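Local coordinates for FYVE-finger-containing Rab5 effector protein rabenosyn-5 (Homo sapiens, PDB 1Z0J), which probably acts as an effector of Rab GTPases in endosomal membrane traffic, this fragment being its minimal Rab-binding domain, at residues I9-L14 with K53-T58; Q16-I21 with R45-T50. All coordinates share one frame; numbering follows the deposited sequence.

Interaction 1 of 2, residues I9-L14 with K53-T58; sequences IEEELL and KQKGGT
The open end of an antiparallel helical hairpin is closed here, where the N-terminal residues leading into helix 11-30 lie beside the C-terminal end of helix 34-54. Gln-54, in the last turn, makes the largest share of the contact. From CB its chain leaves with CG anti to the carbonyl carbon (chi1 -69°) and then runs extended, so that the amide is delivered straight toward the backbone of Ile-9. CD comes 3.5 Å from Ile-9 O, and the terminal amide lies against both polar backbone atoms of that residue. The Gln-54 side chain crosses that of Ile-9 at about a right angle, its end close to CB of Ile-9, and meets Leu-14 CD2 tip to tip. Leu-14 is buried and continues inward onto Leu-47 and Leu-51, whereas Ile-9 also packs on Thr-50 and on an apolar side chain of the other protein in the complex.

Each chain end is finished in its own way. Glu-10 occupies the N-cap of helix 11-30, its carbonyl oxygen accepting from Leu-14 N at 3.2 Å. Helix 34-54 ends in a Schellman motif, in which Gly-56 takes positive phi (84°) and its N bonds to Lys-53 O at 2.9 Å.

On the outer side, a salt bridge ties the two ends together. Glu-11 is extended, with CG anti to the backbone N, while Lys-55 points its first bond past the partner segment and turns its tip back through a bend at chi4 (-70°). The two chains cross nearly perpendicularly, and Lys-55 NZ donates to the syn lone pair of Glu-11 OE1 at 2.8 Å.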
# COMPACT_ATOMS: atom_id res chain seq x y z
N ILE B 9 3.89 13.45 13.28
CA ILE B 9 2.46 13.03 13.19
C ILE B 9 1.65 13.75 14.27
O ILE B 9 2.01 13.72 15.44
CB ILE B 9 2.29 11.49 13.36
CG1 ILE B 9 3.25 10.74 12.44
CG2 ILE B 9 0.83 11.07 13.13
CD1 ILE B 9 3.51 9.29 12.83
N GLU B 10 0.55 14.40 13.86
CA GLU B 10 -0.38 15.00 14.82
C GLU B 10 -0.71 13.95 15.88
O GLU B 10 -1.16 12.85 15.56
CB GLU B 10 -1.64 15.47 14.12
N GLU B 11 -0.45 14.29 17.14
CA GLU B 11 -0.46 13.31 18.22
C GLU B 11 -1.74 12.50 18.35
O GLU B 11 -1.70 11.28 18.56
CB GLU B 11 -0.09 13.96 19.56
CG GLU B 11 0.30 12.94 20.62
CD GLU B 11 1.03 13.54 21.80
OE1 GLU B 11 0.67 13.19 22.94
OE2 GLU B 11 1.97 14.35 21.59
N GLU B 12 -2.89 13.16 18.20
CA GLU B 12 -4.19 12.51 18.28
C GLU B 12 -4.40 11.47 17.17
O GLU B 12 -5.04 10.44 17.40
CB GLU B 12 -5.32 13.55 18.28
CG GLU B 12 -6.74 12.99 18.40
CD GLU B 12 -6.99 12.23 19.70
OE1 GLU B 12 -6.49 12.66 20.76
OE2 GLU B 12 -7.69 11.20 19.65
N LEU B 13 -3.86 11.75 15.98
CA LEU B 13 -3.93 10.81 14.86
C LEU B 13 -3.08 9.56 15.12
O LEU B 13 -3.46 8.45 14.76
CB LEU B 13 -3.50 11.48 13.56
CG LEU B 13 -4.25 12.73 13.10
CD1 LEU B 13 -3.65 13.22 11.80
CD2 LEU B 13 -5.75 12.48 12.93
N LEU B 14 -1.93 9.76 15.76
CA LEU B 14 -1.06 8.65 16.14
C LEU B 14 -1.74 7.78 17.20
O LEU B 14 -1.73 6.55 17.11
CB LEU B 14 0.28 9.18 16.62
CG LEU B 14 1.41 8.19 16.93
CD1 LEU B 14 1.60 7.17 15.81
CD2 LEU B 14 2.68 8.96 17.16
N LYS B 53 8.90 9.05 21.15
CA LYS B 53 9.83 10.00 20.55
C LYS B 53 9.22 11.40 20.45
O LYS B 53 9.87 12.40 20.74
CB LYS B 53 10.26 9.49 19.17
CG LYS B 53 11.40 10.26 18.53
CD LYS B 53 11.86 9.63 17.21
CE LYS B 53 10.78 9.70 16.14
NZ LYS B 53 11.28 9.23 14.82
N GLN B 54 7.95 11.47 20.05
CA GLN B 54 7.28 12.76 19.93
C GLN B 54 7.12 13.45 21.28
O GLN B 54 7.06 14.69 21.36
CB GLN B 54 5.95 12.61 19.21
CG GLN B 54 6.17 12.27 17.74
CD GLN B 54 4.93 12.39 16.89
OE1 GLN B 54 3.89 12.88 17.34
NE2 GLN B 54 5.03 11.94 15.64
N LYS B 55 7.08 12.65 22.34
CA LYS B 55 7.03 13.16 23.71
C LYS B 55 8.42 13.45 24.31
O LYS B 55 8.51 13.88 25.46
CB LYS B 55 6.24 12.22 24.61
CG LYS B 55 4.74 12.22 24.29
CD LYS B 55 3.95 11.35 25.25
CE LYS B 55 2.44 11.49 25.05
NZ LYS B 55 1.91 12.83 25.48
N GLY B 56 9.47 13.20 23.54
CA GLY B 56 10.83 13.53 23.95
C GLY B 56 11.54 12.52 24.83
O GLY B 56 12.66 12.77 25.29
N GLY B 57 10.91 11.36 25.05
CA GLY B 57 11.49 10.36 25.93
C GLY B 57 12.69 9.65 25.33
O GLY B 57 13.51 9.12 26.07
N THR B 58 12.73 9.59 24.01
CA THR B 58 13.90 9.06 23.29
C THR B 58 14.16 9.88 22.04
O THR B 58 13.31 10.69 21.64
CB THR B 58 13.71 7.59 22.80
OG1 THR B 58 12.82 7.58 21.68
CG2 THR B 58 13.21 6.67 23.90

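Interaction 2 of 2, residues Q16-I21 with R45-T50; sequences QQIDNI and RELKHT
With CG anti to the carbonyl carbon (chi1 -65°) and the chain extended beyond CG, Leu-47 reaches toward helix 11-30, while Ile-18 carries CG1 beside its backbone N (chi1 -75°) and stretches CD1 on toward Lys-48. The two side chains slide past each other in opposite directions, and Ile-18 CG1 rests on Leu-47 CB at 3.7 Å. The tip of Leu-47 goes further across: its CD1 touches Ile-21 CG1 at 3.7 Å, the two chains crossing at about a right angle, and lies 3.9 Å from CG of Gln-17. One leucine thus fits among three residues of a single helical face, an apolar contact without a hydrogen bond between the segments.

Gln-17 is bent at chi2, turning its amide away from this core. Its OE1 accepts from Asn-20 ND2 at 3.2 Å, the donor standing above the carbonyl plane, while NE2 hydrogen-bonds the backbone and an aromatic side chain of the other protein. The same residue therefore lends its methylene to the hairpin core and its amide to the intermolecular interface.

The axes of segments 16-21 and 45-50 approach to 9.9 Å and run nearly antiparallel, at 163°. Along helix 34-54, Ile-18 also packs on Leu-44 and Leu-51, and Ile-21 on Asn-43 and Leu-44, while Leu-47 extends out to an aromatic side chain of the other protein.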
# COMPACT_ATOMS: atom_id res chain seq x y z
N GLN B 16 -4.94 7.48 17.66
CA GLN B 16 -6.06 6.80 17.00
C GLN B 16 -5.62 5.56 16.20
O GLN B 16 -6.31 4.54 16.22
CB GLN B 16 -6.84 7.76 16.12
N GLN B 17 -4.48 5.65 15.52
CA GLN B 17 -3.96 4.51 14.76
C GLN B 17 -3.49 3.38 15.67
O GLN B 17 -3.65 2.20 15.35
CB GLN B 17 -2.87 4.94 13.78
CG GLN B 17 -2.30 3.81 12.89
CD GLN B 17 -3.31 3.15 11.95
OE1 GLN B 17 -4.45 3.60 11.81
NE2 GLN B 17 -2.89 2.05 11.31
N ILE B 18 -2.92 3.74 16.83
CA ILE B 18 -2.58 2.77 17.87
C ILE B 18 -3.85 2.01 18.27
O ILE B 18 -3.85 0.79 18.32
CB ILE B 18 -1.91 3.46 19.10
CG1 ILE B 18 -0.46 3.84 18.77
CG2 ILE B 18 -1.95 2.57 20.34
CD1 ILE B 18 0.21 4.75 19.78
N ASP B 19 -4.92 2.76 18.52
CA ASP B 19 -6.21 2.16 18.82
C ASP B 19 -6.73 1.30 17.65
O ASP B 19 -7.31 0.24 17.88
CB ASP B 19 -7.24 3.22 19.24
CG ASP B 19 -6.96 3.79 20.63
OD1 ASP B 19 -6.08 3.26 21.35
OD2 ASP B 19 -7.64 4.77 21.02
N ASN B 20 -6.50 1.75 16.42
CA ASN B 20 -6.86 0.96 15.23
C ASN B 20 -6.11 -0.38 15.14
O ASN B 20 -6.71 -1.42 14.92
CB ASN B 20 -6.66 1.80 13.96
CG ASN B 20 -7.32 1.18 12.73
OD1 ASN B 20 -8.37 0.54 12.82
ND2 ASN B 20 -6.70 1.38 11.58
N ILE B 21 -4.79 -0.34 15.32
CA ILE B 21 -3.98 -1.57 15.32
C ILE B 21 -4.35 -2.51 16.48
O ILE B 21 -4.38 -3.73 16.31
CB ILE B 21 -2.44 -1.28 15.28
CG1 ILE B 21 -2.06 -0.53 13.99
CG2 ILE B 21 -1.61 -2.55 15.45
CD1 ILE B 21 -2.40 -1.25 12.67
N ARG B 45 4.30 -1.83 18.26
CA ARG B 45 5.55 -1.45 18.91
C ARG B 45 6.17 -0.22 18.25
O ARG B 45 6.65 0.70 18.93
CB ARG B 45 6.54 -2.61 18.91
CG ARG B 45 6.19 -3.71 19.92
CD ARG B 45 7.35 -4.67 20.11
NE ARG B 45 6.93 -5.94 20.69
CZ ARG B 45 6.74 -7.06 19.99
NH1 ARG B 45 6.93 -7.08 18.68
NH2 ARG B 45 6.35 -8.17 20.61
N GLU B 46 6.14 -0.18 16.92
CA GLU B 46 6.71 0.93 16.17
C GLU B 46 5.93 2.23 16.37
O GLU B 46 6.52 3.31 16.51
CB GLU B 46 6.85 0.56 14.70
CG GLU B 46 8.04 -0.36 14.45
CD GLU B 46 7.81 -1.39 13.36
OE1 GLU B 46 6.90 -1.20 12.53
OE2 GLU B 46 8.55 -2.39 13.33
N LEU B 47 4.60 2.14 16.38
CA LEU B 47 3.76 3.30 16.65
C LEU B 47 4.02 3.85 18.05
O LEU B 47 4.12 5.07 18.24
CB LEU B 47 2.28 2.95 16.48
CG LEU B 47 1.78 2.56 15.08
CD1 LEU B 47 0.37 2.02 15.17
CD2 LEU B 47 1.86 3.73 14.10
N LYS B 48 4.13 2.95 19.03
CA LYS B 48 4.41 3.36 20.41
C LYS B 48 5.79 4.01 20.55
O LYS B 48 5.95 4.98 21.29
CB LYS B 48 4.27 2.16 21.35
CG LYS B 48 2.83 1.75 21.60
CD LYS B 48 2.74 0.56 22.56
CE LYS B 48 1.32 0.35 23.04
NZ LYS B 48 1.23 -0.65 24.14
N HIS B 49 6.79 3.50 19.83
CA HIS B 49 8.13 4.11 19.81
C HIS B 49 8.09 5.52 19.24
O HIS B 49 8.70 6.44 19.79
CB HIS B 49 9.11 3.24 19.01
CG HIS B 49 10.50 3.80 18.93
ND1 HIS B 49 10.90 4.66 17.93
CD2 HIS B 49 11.57 3.63 19.74
CE1 HIS B 49 12.17 4.99 18.12
NE2 HIS B 49 12.60 4.38 19.21
N THR B 50 7.37 5.70 18.14
CA THR B 50 7.20 7.02 17.54
C THR B 50 6.50 7.99 18.50
O THR B 50 6.88 9.16 18.58
CB THR B 50 6.44 6.93 16.20
OG1 THR B 50 7.17 6.08 15.31
CG2 THR B 50 6.27 8.30 15.57

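Overall arrangement
Both interactions join the same two helices, 11-30 and 34-54, which form an antiparallel hairpin. Along the chain the segments come in the order 9-14, 16-21, 45-50, 53-58, so the pair 16-21 with 45-50 is enclosed by the outer pair. Their centres are 10 Å apart: interaction 2 lies near the middle of the chain and is buried, whereas interaction 1 is a surface contact at the open end. They meet directly, Leu-14 CD1 packing on Leu-47 CD2 at 3.9 Å and Ile-9 CD1 on Thr-50 CG2 at 4.0 Å. These contacts join the two sites into one packed region between the helices that also meet the partner protein, consistent with a compact Rab-binding module.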